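Exopolygalacturonate lyase (Vibrio vulnificus, PDB 5A29) probably cleaves pectate chains by beta-elimination, as a manganese-binding polysaccharide lyase of family 2. Local coordinates at residues E27-A30 with M31-Q34; D529-K533 with G534-Q538; K499-R503 with G504-A508. All blocks are in the same frame, centred on the assembly; numbering follows the deposited sequence.

Interaction 1: residues E27-A30 with M31-Q34; sequences EQDA and MRVQ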
# COMPACT_ATOMS: atom_id res chain seq x y z
N GLU A 27 -28.95 -16.21 -8.19
CA GLU A 27 -28.66 -15.58 -9.46
C GLU A 27 -27.92 -14.24 -9.21
O GLU A 27 -27.11 -13.84 -10.01
CB GLU A 27 -30.05 -15.25 -10.08
CG GLU A 27 -29.90 -14.71 -11.46
CD GLU A 27 -31.27 -14.57 -12.11
OE1 GLU A 27 -32.31 -14.73 -11.41
OE2 GLU A 27 -31.25 -14.28 -13.31
N GLN A 28 -28.30 -13.53 -8.17
CA GLN A 28 -27.58 -12.24 -7.87
C GLN A 28 -26.11 -12.47 -7.58
O GLN A 28 -25.24 -11.67 -8.00
CB GLN A 28 -28.19 -11.52 -6.67
CG GLN A 28 -29.46 -10.76 -7.05
CD GLN A 28 -30.64 -11.69 -7.15
OE1 GLN A 28 -30.71 -12.70 -6.43
NE2 GLN A 28 -31.56 -11.39 -8.05
N ASP A 29 -25.80 -13.51 -6.80
CA ASP A 29 -24.35 -13.86 -6.61
C ASP A 29 -23.64 -14.15 -7.89
O ASP A 29 -22.49 -13.69 -8.13
CB ASP A 29 -24.23 -15.11 -5.67
CG ASP A 29 -24.89 -14.92 -4.39
OD1 ASP A 29 -24.73 -13.83 -3.70
OD2 ASP A 29 -25.50 -15.93 -3.91
N ALA A 30 -24.27 -14.92 -8.77
CA ALA A 30 -23.68 -15.22 -10.07
C ALA A 30 -23.47 -13.95 -10.89
O ALA A 30 -22.50 -13.86 -11.64
CB ALA A 30 -24.58 -16.21 -10.89
N MET A 31 -24.41 -13.01 -10.82
CA MET A 31 -24.30 -11.84 -11.68
C MET A 31 -23.08 -10.99 -11.26
O MET A 31 -22.45 -10.32 -12.12
CB MET A 31 -25.55 -10.96 -11.56
CG MET A 31 -26.75 -11.52 -12.35
SD MET A 31 -28.24 -10.65 -11.76
CE MET A 31 -27.85 -8.96 -12.28
N ARG A 32 -22.71 -11.04 -9.98
CA ARG A 32 -21.52 -10.28 -9.55
C ARG A 32 -20.30 -10.97 -10.11
O ARG A 32 -19.33 -10.30 -10.59
CB ARG A 32 -21.40 -10.22 -8.03
CG ARG A 32 -22.51 -9.42 -7.37
CD ARG A 32 -22.17 -9.03 -5.94
NE ARG A 32 -21.94 -10.26 -5.11
CZ ARG A 32 -22.94 -10.98 -4.53
NH1 ARG A 32 -24.23 -10.55 -4.50
NH2 ARG A 32 -22.62 -12.07 -3.83
N VAL A 33 -20.28 -12.29 -10.12
CA VAL A 33 -19.13 -12.97 -10.73
C VAL A 33 -19.08 -12.69 -12.24
O VAL A 33 -18.00 -12.55 -12.83
CB VAL A 33 -19.14 -14.51 -10.47
CG1 VAL A 33 -18.06 -15.20 -11.29
CG2 VAL A 33 -18.96 -14.82 -9.00
N GLN A 34 -20.24 -12.56 -12.87
CA GLN A 34 -20.21 -12.27 -14.29
C GLN A 34 -19.71 -10.84 -14.57
O GLN A 34 -19.07 -10.63 -15.60
CB GLN A 34 -21.64 -12.49 -14.89
CG GLN A 34 -21.78 -12.00 -16.36
CD GLN A 34 -20.95 -12.89 -17.28
OE1 GLN A 34 -21.02 -14.11 -17.17
NE2 GLN A 34 -20.05 -12.29 -18.05
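D29 and R32 form an i to i+3 salt bridge on the first two turns of the alpha-helix 27-46, the first helix of the ordered chain. The charged pair lies side by side, both side chains running the same way, and R32 NH2 reaches D29 OD1 at 2.8 Å. Carboxylate and guanidinium do not meet flat: their planes stand 72° apart, OD1 is approached on its anti side, and the N-H bends to 145°. R32 can fold back because its chain bends at chi3 (-60°), which also lays one face of the guanidinium over D29 CA. Both ions have further partners. R490 pairs with D29 OD2 and D494 with R32 NH1, so helix 484-500 is tied to this one through a small charge network, while L528 and L532 of helix 521-532 pack on R32. D29 OD2 additionally accepts the backbone N-H of T26, just before the helix.

The backbone bonds are those of a regular alpha-helix: M31 N to E27 O at 2.9 Å, R32 N to Q28 O at 3.3 Å, and V33 N to D29 O at 3.3 Å. R32 N also makes a weak hydrogen bond to D29 O. On the exposed side the M31 side chain lies over the preceding turn, its CG 3.3 Å from E27 O.

Interaction 2: residues D529-K533 with G534-Q538; sequences DATLK and GKTAQ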
# COMPACT_ATOMS: atom_id res chain seq x y z
N ASP A 529 -17.23 -14.01 -3.12
CA ASP A 529 -17.76 -15.22 -3.80
C ASP A 529 -17.06 -16.46 -3.22
O ASP A 529 -17.69 -17.52 -3.03
CB ASP A 529 -17.38 -15.19 -5.26
CG ASP A 529 -18.21 -16.17 -6.05
OD1 ASP A 529 -19.48 -16.06 -6.01
OD2 ASP A 529 -17.57 -16.99 -6.72
N ALA A 530 -15.73 -16.37 -3.01
CA ALA A 530 -15.03 -17.48 -2.35
C ALA A 530 -15.64 -17.82 -0.99
O ALA A 530 -15.76 -19.01 -0.65
CB ALA A 530 -13.52 -17.15 -2.24
N THR A 531 -16.04 -16.82 -0.21
CA THR A 531 -16.53 -17.02 1.13
C THR A 531 -17.89 -17.73 1.00
O THR A 531 -18.23 -18.60 1.79
CB THR A 531 -16.71 -15.68 1.92
OG1 THR A 531 -15.45 -15.00 2.03
CG2 THR A 531 -17.20 -15.88 3.29
N LEU A 532 -18.72 -17.31 0.04
CA LEU A 532 -20.01 -18.02 -0.19
C LEU A 532 -19.81 -19.49 -0.58
O LEU A 532 -20.70 -20.32 -0.33
CB LEU A 532 -20.85 -17.29 -1.29
CG LEU A 532 -21.23 -15.85 -0.95
CD1 LEU A 532 -22.04 -15.13 -2.12
CD2 LEU A 532 -22.04 -15.75 0.32
N LYS A 533 -18.67 -19.83 -1.20
CA LYS A 533 -18.38 -21.17 -1.66
C LYS A 533 -17.45 -21.89 -0.64
O LYS A 533 -16.92 -22.93 -0.94
CB LYS A 533 -17.76 -21.15 -3.04
CG LYS A 533 -18.74 -20.61 -4.09
CD LYS A 533 -18.00 -20.26 -5.38
CE LYS A 533 -19.09 -20.03 -6.41
NZ LYS A 533 -18.46 -19.45 -7.62
N GLY A 534 -17.31 -21.34 0.56
CA GLY A 534 -16.41 -21.91 1.60
C GLY A 534 -14.94 -22.01 1.23
O GLY A 534 -14.27 -22.90 1.71
N LYS A 535 -14.42 -21.12 0.38
CA LYS A 535 -13.01 -21.17 -0.05
C LYS A 535 -12.16 -19.91 0.31
O LYS A 535 -11.21 -19.60 -0.38
CB LYS A 535 -12.92 -21.33 -1.58
CG LYS A 535 -13.69 -22.46 -2.22
CD LYS A 535 -13.77 -22.11 -3.69
CE LYS A 535 -14.60 -23.05 -4.55
NZ LYS A 535 -13.68 -24.01 -5.19
N THR A 536 -12.56 -19.11 1.29
CA THR A 536 -11.91 -17.79 1.52
C THR A 536 -10.39 -17.85 1.60
O THR A 536 -9.69 -17.03 0.95
CB THR A 536 -12.38 -17.14 2.80
OG1 THR A 536 -13.82 -17.13 2.84
CG2 THR A 536 -11.87 -15.73 2.87
N ALA A 537 -9.91 -18.81 2.40
CA ALA A 537 -8.49 -19.01 2.64
C ALA A 537 -7.73 -19.26 1.35
O ALA A 537 -6.51 -19.13 1.32
CB ALA A 537 -8.32 -20.20 3.60
N GLN A 538 -8.40 -19.62 0.26
CA GLN A 538 -7.66 -19.98 -0.92
C GLN A 538 -7.34 -18.77 -1.82
O GLN A 538 -6.62 -18.89 -2.78
CB GLN A 538 -8.41 -21.05 -1.75
CG GLN A 538 -8.49 -22.40 -0.99
CD GLN A 538 -9.56 -23.31 -1.53
OE1 GLN A 538 -9.67 -23.51 -2.74
NE2 GLN A 538 -10.39 -23.86 -0.63
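K535 N donates to A530 O at 2.7 Å, and G534 N donates to T531 O at 3.1 Å: the paired bonds of a Schellman motif, which ends helix 521-532. The K535 bond, which spans more residues than the other, is nearly straight at nitrogen (170°), whereas G534 N sits well above the carbonyl plane of T531. G534 is the C-prime residue, and its positive phi (60°), a conformation that suits glycine, turns the chain out of the helix.

Beyond the turn the two threonines join helix and exit. T536 OG1 donates to T531 OG1 at 2.8 Å, and T531 OG1 also bonds to T527 O one turn back, so this hydroxyl is gripped by two hydrogen bonds. In T536, OG1 stands anti to the carbonyl carbon (chi1 -51°), which swings it against the helix and to 3.2 Å from T531 CA. Helix 467-480 packs beside the pair, with I474 and Y477 against T531 and Q478 against T536.

Further out, lysines flank the turn. K533 stretches back along the last helical turn, its NZ forming a salt bridge with D529 OD2 and bonding V100 O as well; Y25 OH engages the other carboxylate oxygen of D529. K535 runs the same general way, diverging somewhat, to its salt-bridge partner E102, and on the way its CE passes 4.0 Å from K533 CB.

Interaction 3: residues K499-R503 with G504-A508; sequences KRFVR and GYFLA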
# COMPACT_ATOMS: atom_id res chain seq x y z
N LYS A 499 -22.71 0.84 -8.63
CA LYS A 499 -22.04 2.15 -8.65
C LYS A 499 -20.69 2.20 -9.39
O LYS A 499 -20.39 3.19 -10.05
CB LYS A 499 -21.85 2.70 -7.23
CG LYS A 499 -23.15 2.95 -6.47
CD LYS A 499 -22.89 3.69 -5.14
CE LYS A 499 -21.93 2.96 -4.16
NZ LYS A 499 -21.57 3.68 -2.86
N ARG A 500 -19.87 1.13 -9.31
CA ARG A 500 -18.49 1.25 -9.80
C ARG A 500 -18.26 0.47 -11.08
O ARG A 500 -17.24 0.62 -11.67
CB ARG A 500 -17.54 0.64 -8.77
CG ARG A 500 -17.69 1.40 -7.45
CD ARG A 500 -16.37 1.68 -6.86
NE ARG A 500 -16.52 2.39 -5.60
CZ ARG A 500 -15.57 2.50 -4.70
NH1 ARG A 500 -14.42 1.87 -4.89
NH2 ARG A 500 -15.80 3.16 -3.56
N PHE A 501 -19.14 -0.46 -11.44
CA PHE A 501 -18.88 -1.17 -12.68
C PHE A 501 -19.51 -0.34 -13.86
O PHE A 501 -20.72 -0.34 -14.01
CB PHE A 501 -19.53 -2.56 -12.64
CG PHE A 501 -19.23 -3.43 -13.85
CD1 PHE A 501 -17.95 -3.67 -14.24
CD2 PHE A 501 -20.28 -4.10 -14.50
CE1 PHE A 501 -17.65 -4.49 -15.32
CE2 PHE A 501 -20.01 -4.92 -15.61
CZ PHE A 501 -18.69 -5.12 -15.99
N VAL A 502 -18.69 0.35 -14.64
CA VAL A 502 -19.17 1.44 -15.50
C VAL A 502 -18.39 1.25 -16.81
O VAL A 502 -17.14 1.08 -16.78
CB VAL A 502 -18.77 2.82 -14.90
CG1 VAL A 502 -18.97 3.95 -15.96
CG2 VAL A 502 -19.63 3.13 -13.68
N ARG A 503 -19.12 1.09 -17.92
CA ARG A 503 -18.52 0.98 -19.26
C ARG A 503 -17.52 -0.19 -19.30
O ARG A 503 -16.52 -0.19 -20.05
CB ARG A 503 -17.85 2.31 -19.67
CG ARG A 503 -18.87 3.43 -19.91
CD ARG A 503 -18.14 4.71 -20.38
NE ARG A 503 -17.31 5.32 -19.32
CZ ARG A 503 -17.78 6.09 -18.33
NH1 ARG A 503 -19.07 6.33 -18.20
NH2 ARG A 503 -16.94 6.63 -17.45
N GLY A 504 -17.86 -1.26 -18.57
CA GLY A 504 -17.07 -2.51 -18.73
C GLY A 504 -15.83 -2.59 -17.79
O GLY A 504 -15.14 -3.61 -17.78
N TYR A 505 -15.63 -1.55 -16.98
CA TYR A 505 -14.48 -1.48 -16.04
C TYR A 505 -14.92 -1.01 -14.69
O TYR A 505 -16.06 -0.63 -14.49
CB TYR A 505 -13.44 -0.46 -16.58
CG TYR A 505 -12.74 -1.00 -17.80
CD1 TYR A 505 -11.63 -1.83 -17.66
CD2 TYR A 505 -13.27 -0.78 -19.11
CE1 TYR A 505 -11.04 -2.41 -18.77
CE2 TYR A 505 -12.69 -1.38 -20.21
CZ TYR A 505 -11.56 -2.15 -20.04
OH TYR A 505 -10.96 -2.77 -21.09
N PHE A 506 -13.99 -1.03 -13.71
CA PHE A 506 -14.31 -0.53 -12.39
C PHE A 506 -13.70 0.87 -12.19
O PHE A 506 -12.49 1.04 -12.39
CB PHE A 506 -13.76 -1.51 -11.33
CG PHE A 506 -14.58 -2.78 -11.25
CD1 PHE A 506 -15.81 -2.77 -10.58
CD2 PHE A 506 -14.17 -3.91 -11.91
CE1 PHE A 506 -16.59 -3.92 -10.47
CE2 PHE A 506 -14.97 -5.06 -11.88
CZ PHE A 506 -16.18 -5.07 -11.17
N LEU A 507 -14.54 1.84 -11.85
CA LEU A 507 -14.13 3.25 -11.77
C LEU A 507 -14.63 3.79 -10.48
O LEU A 507 -15.74 3.44 -10.05
CB LEU A 507 -14.81 4.07 -12.89
CG LEU A 507 -14.33 3.74 -14.32
CD1 LEU A 507 -15.19 4.64 -15.25
CD2 LEU A 507 -12.86 4.13 -14.49
N ALA A 508 -13.80 4.65 -9.85
CA ALA A 508 -14.14 5.25 -8.55
C ALA A 508 -15.23 6.35 -8.74
O ALA A 508 -15.94 6.67 -7.80
CB ALA A 508 -12.87 5.84 -7.86
O HOH W 1 -18.08 4.91 -9.86
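F501 lays the CD1 corner of its ring over one face of the F506 ring, toward the rim, with CD1 3.8 Å from F506 CZ. The rings are inclined at 39° with centroids 5.2 Å apart, an oblique aromatic pair. The torsions explain how they meet: F501 has CG anti to its own nitrogen (chi1 -176°), while F506 has CG anti to the carbonyl carbon (chi1 -74°), bringing its CE1 and CZ back to the F501 side chain. Outside the pair, Y39 meets F506 edge-to-face, P522 and L525 of helix 521-532 also press on F506, and A35 and T38 of helix 27-46 pack against F501.

These rings sit on one face of a tight beta hairpin that follows helix 484-500 directly. F501 and F506 form a non-hydrogen-bonded antiparallel pair, and V502 and Y505 the hydrogen-bonded pair, with V502 N to Y505 O at 2.8 Å and Y505 N to V502 O at 3.0 Å. A type I' turn closes the hairpin through R503 and G504, both at positive phi, which suits the glycine at G504. One step outward, L507 N donates to R500 O at 3.0 Å, in the carbonyl plane. Beyond it a water donates to both K499 O and L507 O, bridging the two arms at the open end of the hairpin.

On the V502 side, L507 CD1 packs 3.9 Å from V502 CG1, the two side chains crossing at about a right angle. R503, bent at chi3, swings its guanidinium back along the hairpin so that V502 CG1 lies over one face, offset to the rim. Its NH2 passes 3.4 Å from L507 CD1 and is hydrogen-bonded to P510 O, while NE is hydrogen-bonded to T63 OG1.

Along the chain, interaction 1 comes first, at the start of helix 27-46, followed far later by interaction 3, where helix 484-500 passes into its hairpin, and then by interaction 2 at the end of helix 521-532. Interactions 1 and 2 touch directly, their centres about 15 Å apart, with V33 CG2 3.3 Å from D529 OD1. Interaction 3 lies about 16 Å from the first and about 24 Å from the second, centre to centre, without touching either. Helices 27-46 and 521-532 both supply residues that pack on the hairpin, so the N-terminal helix is built into the C-terminal part of the fold, away from the manganese and tartrate sites.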